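Local atomic coordinates of tryptophane-5-halogenase (Microbispora sp. ATCC PTA-5024, PDB entry 5UAO), a protein that probably uses reduced flavin to chlorinate a tryptophan of a lanthipeptide at carbon 5 during NAI-107 biosynthesis. Residues P99-F107 / G115-G123. Residues are numbered along the deposited sequence; the frame is centred on the assembly and turned at random.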
loop_
_atom_site.group_PDB
_atom_site.type_symbol
_atom_site.label_atom_id
_atom_site.label_comp_id
_atom_site.label_asym_id
_atom_site.label_seq_id
_atom_site.Cartn_x
_atom_site.Cartn_y
_atom_site.Cartn_z
ATOM N N PRO A 99 27.029 -20.744 3.833
ATOM C CA PRO A 99 26.610 -19.621 3.014
ATOM C C PRO A 99 27.725 -18.621 2.863
ATOM O O PRO A 99 28.663 -18.585 3.697
ATOM C CB PRO A 99 25.522 -18.973 3.851
ATOM C CG PRO A 99 26.007 -19.255 5.292
ATOM C CD PRO A 99 26.450 -20.672 5.173
ATOM N N THR A 100 27.644 -17.838 1.786
ATOM C CA THR A 100 28.325 -16.572 1.663
ATOM C C THR A 100 27.356 -15.392 1.715
ATOM O O THR A 100 26.112 -15.561 1.802
ATOM C CB THR A 100 29.122 -16.481 0.369
ATOM O OG1 THR A 100 28.230 -16.690 -0.682
ATOM C CG2 THR A 100 30.164 -17.546 0.336
ATOM N N TRP A 101 27.921 -14.197 1.686
ATOM C CA TRP A 101 27.193 -13.026 1.975
ATOM C C TRP A 101 27.000 -12.201 0.729
ATOM O O TRP A 101 27.925 -12.042 -0.088
ATOM C CB TRP A 101 27.848 -12.152 3.058
ATOM C CG TRP A 101 27.869 -12.763 4.419
ATOM C CD1 TRP A 101 27.095 -13.772 4.919
ATOM C CD2 TRP A 101 28.798 -12.422 5.441
ATOM N NE1 TRP A 101 27.497 -14.069 6.254
ATOM C CE2 TRP A 101 28.541 -13.254 6.567
ATOM C CE3 TRP A 101 29.829 -11.489 5.510
ATOM C CZ2 TRP A 101 29.262 -13.129 7.775
ATOM C CZ3 TRP A 101 30.527 -11.368 6.702
ATOM C CH2 TRP A 101 30.238 -12.195 7.814
ATOM N N LYS A 102 25.811 -11.633 0.656
ATOM C CA LYS A 102 25.405 -10.756 -0.491
ATOM C C LYS A 102 24.986 -9.379 0.057
ATOM O O LYS A 102 24.011 -9.264 0.784
ATOM C CB LYS A 102 24.296 -11.426 -1.239
ATOM C CG LYS A 102 23.793 -10.631 -2.424
ATOM C CD LYS A 102 22.437 -11.144 -2.891
ATOM C CE LYS A 102 21.911 -10.318 -4.034
ATOM N NZ LYS A 102 20.520 -10.732 -4.335
ATOM N N LEU A 103 25.811 -8.373 -0.190
ATOM C CA LEU A 103 25.618 -7.010 0.241
ATOM C C LEU A 103 24.794 -6.264 -0.808
ATOM O O LEU A 103 24.249 -5.149 -0.565
ATOM C CB LEU A 103 26.980 -6.294 0.378
ATOM C CG LEU A 103 27.928 -6.832 1.450
ATOM C CD1 LEU A 103 29.148 -5.974 1.607
ATOM C CD2 LEU A 103 27.183 -6.899 2.748
ATOM N N GLY A 104 24.703 -6.893 -1.960
ATOM C CA GLY A 104 23.937 -6.356 -3.078
ATOM C C GLY A 104 24.280 -7.039 -4.388
ATOM O O GLY A 104 24.775 -8.169 -4.416
ATOM N N ILE A 105 23.917 -6.356 -5.483
ATOM C CA ILE A 105 24.215 -6.809 -6.812
ATOM C C ILE A 105 25.145 -5.781 -7.493
ATOM O O ILE A 105 24.893 -4.556 -7.477
ATOM C CB ILE A 105 22.947 -6.950 -7.670
ATOM C CG1 ILE A 105 21.981 -7.961 -7.068
ATOM C CG2 ILE A 105 23.337 -7.276 -9.089
ATOM C CD1 ILE A 105 20.606 -8.055 -7.691
ATOM N N ARG A 106 26.232 -6.306 -8.044
ATOM C CA ARG A 106 27.048 -5.563 -8.964
ATOM C C ARG A 106 26.595 -5.720 -10.394
ATOM O O ARG A 106 26.778 -6.795 -11.023
ATOM C CB ARG A 106 28.481 -6.031 -8.864
ATOM C CG ARG A 106 29.455 -5.194 -9.650
ATOM C CD ARG A 106 30.925 -5.619 -9.523
ATOM N NE ARG A 106 31.589 -4.735 -10.471
ATOM C CZ ARG A 106 31.844 -5.025 -11.750
ATOM N NH1 ARG A 106 31.663 -6.243 -12.259
ATOM N NH2 ARG A 106 32.343 -4.076 -12.514
ATOM N N PHE A 107 26.245 -4.597 -10.981
ATOM C CA PHE A 107 25.676 -4.565 -12.321
ATOM C C PHE A 107 26.705 -4.104 -13.374
ATOM O O PHE A 107 27.041 -2.906 -13.424
ATOM C CB PHE A 107 24.483 -3.605 -12.324
ATOM C CG PHE A 107 23.192 -4.191 -11.852
ATOM C CD1 PHE A 107 22.478 -5.041 -12.675
ATOM C CD2 PHE A 107 22.669 -3.884 -10.587
ATOM C CE1 PHE A 107 21.298 -5.624 -12.266
ATOM C CE2 PHE A 107 21.478 -4.439 -10.185
ATOM C CZ PHE A 107 20.797 -5.331 -11.008
ATOM N N GLY A 115 30.089 0.128 -14.783
ATOM C CA GLY A 115 28.831 -0.370 -14.237
ATOM C C GLY A 115 28.423 0.399 -12.978
ATOM O O GLY A 115 28.795 1.586 -12.784
ATOM N N PHE A 116 27.644 -0.257 -12.119
ATOM C CA PHE A 116 27.165 0.370 -10.863
ATOM C C PHE A 116 26.783 -0.739 -9.934
ATOM O O PHE A 116 26.624 -1.883 -10.354
ATOM C CB PHE A 116 25.949 1.319 -11.017
ATOM C CG PHE A 116 24.772 0.681 -11.713
ATOM C CD1 PHE A 116 24.759 0.600 -13.107
ATOM C CD2 PHE A 116 23.720 0.117 -11.007
ATOM C CE1 PHE A 116 23.720 -0.001 -13.788
ATOM C CE2 PHE A 116 22.656 -0.485 -11.689
ATOM C CZ PHE A 116 22.636 -0.524 -13.076
ATOM N N VAL A 117 26.611 -0.383 -8.678
ATOM C CA VAL A 117 26.289 -1.350 -7.636
ATOM C C VAL A 117 24.989 -0.957 -6.980
ATOM O O VAL A 117 24.661 0.227 -6.872
ATOM C CB VAL A 117 27.422 -1.509 -6.561
ATOM C CG1 VAL A 117 28.691 -2.045 -7.209
ATOM C CG2 VAL A 117 27.689 -0.233 -5.820
ATOM N N ALA A 118 24.258 -1.974 -6.566
ATOM C CA ALA A 118 22.968 -1.855 -5.972
ATOM C C ALA A 118 22.975 -2.575 -4.632
ATOM O O ALA A 118 22.822 -3.796 -4.585
ATOM C CB ALA A 118 21.947 -2.507 -6.896
ATOM N N PRO A 119 23.014 -1.822 -3.552
ATOM C CA PRO A 119 23.127 -2.384 -2.234
ATOM C C PRO A 119 21.779 -2.576 -1.522
ATOM O O PRO A 119 20.779 -2.008 -1.912
ATOM C CB PRO A 119 23.996 -1.340 -1.523
ATOM C CG PRO A 119 23.429 -0.071 -2.034
ATOM C CD PRO A 119 23.091 -0.339 -3.496
ATOM N N PHE A 120 21.764 -3.334 -0.428
ATOM C CA PHE A 120 20.540 -3.559 0.347
ATOM C C PHE A 120 20.286 -2.498 1.459
ATOM O O PHE A 120 19.224 -2.528 2.082
ATOM C CB PHE A 120 20.632 -4.902 1.074
ATOM C CG PHE A 120 20.416 -6.114 0.205
ATOM C CD1 PHE A 120 19.199 -6.296 -0.494
ATOM C CD2 PHE A 120 21.376 -7.119 0.154
ATOM C CE1 PHE A 120 19.012 -7.431 -1.303
ATOM C CE2 PHE A 120 21.167 -8.286 -0.584
ATOM C CZ PHE A 120 19.999 -8.445 -1.328
ATOM N N ASP A 121 21.254 -1.625 1.739
ATOM C CA ASP A 121 21.272 -0.839 3.012
ATOM C C ASP A 121 20.824 0.622 2.981
ATOM O O ASP A 121 21.154 1.435 3.889
ATOM C CB ASP A 121 22.666 -0.812 3.567
ATOM C CG ASP A 121 23.611 0.012 2.714
ATOM O OD1 ASP A 121 23.340 0.221 1.504
ATOM O OD2 ASP A 121 24.646 0.425 3.270
ATOM N N TRP A 122 20.108 0.984 1.949
ATOM C CA TRP A 122 19.335 2.203 2.024
ATOM C C TRP A 122 18.703 2.432 3.385
ATOM O O TRP A 122 18.079 1.517 3.934
ATOM C CB TRP A 122 18.219 2.057 1.062
ATOM C CG TRP A 122 18.496 2.787 -0.037
ATOM C CD1 TRP A 122 19.233 2.420 -1.119
ATOM C CD2 TRP A 122 18.088 4.130 -0.224
ATOM N NE1 TRP A 122 19.267 3.467 -2.010
ATOM C CE2 TRP A 122 18.561 4.527 -1.485
ATOM C CE3 TRP A 122 17.330 5.027 0.545
ATOM C CZ2 TRP A 122 18.311 5.808 -2.005
ATOM C CZ3 TRP A 122 17.073 6.278 0.042
ATOM C CH2 TRP A 122 17.568 6.668 -1.231
ATOM N N GLY A 123 18.842 3.633 3.936
ATOM C CA GLY A 123 18.410 3.812 5.319
ATOM C C GLY A 123 19.589 3.925 6.258
ATOM O O GLY A 123 20.285 4.982 6.247
#
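Phe107 lays its CB over one face of the Phe116 ring, a CH-pi contact 3.8 Å from the centroid. The two rings lie near parallel, planes 21° apart, but are slid and barely overlap. Ile105 CG2 sits over a face of Phe107, toward its rim, while Ala118 CB meets the edge of that ring, 3.8 Å from CE2. With chi1 at 54°, Phe116 holds its CG between backbone N and carbonyl carbon, which swings the ring back toward Phe107. With an alanine here the ring under Phe107 CB is gone, which is likely to leave a gap beside Phe107. At the other end, the Phe120 ring takes the carbonyl O of Lys102 at its edge, 3.3 Å from CE2. The extended Lys102 chain crosses Phe120 at about a right angle, and its NZ is hydrogen-bonded to Thr74 O. Backbone hydrogen bonds pair Ile105 with Ala118 and Phe107 with Phe116 in both directions; Phe120 N adds one to Leu103 O. Arg106 and Val117 point to the face opposite Ile105, Phe107, Phe116 and Ala118. This is an antiparallel beta hairpin: strand 116-119 is outermost in a mixed sheet within this chain, and strand 104-108 lies between it and the parallel strand 274-279.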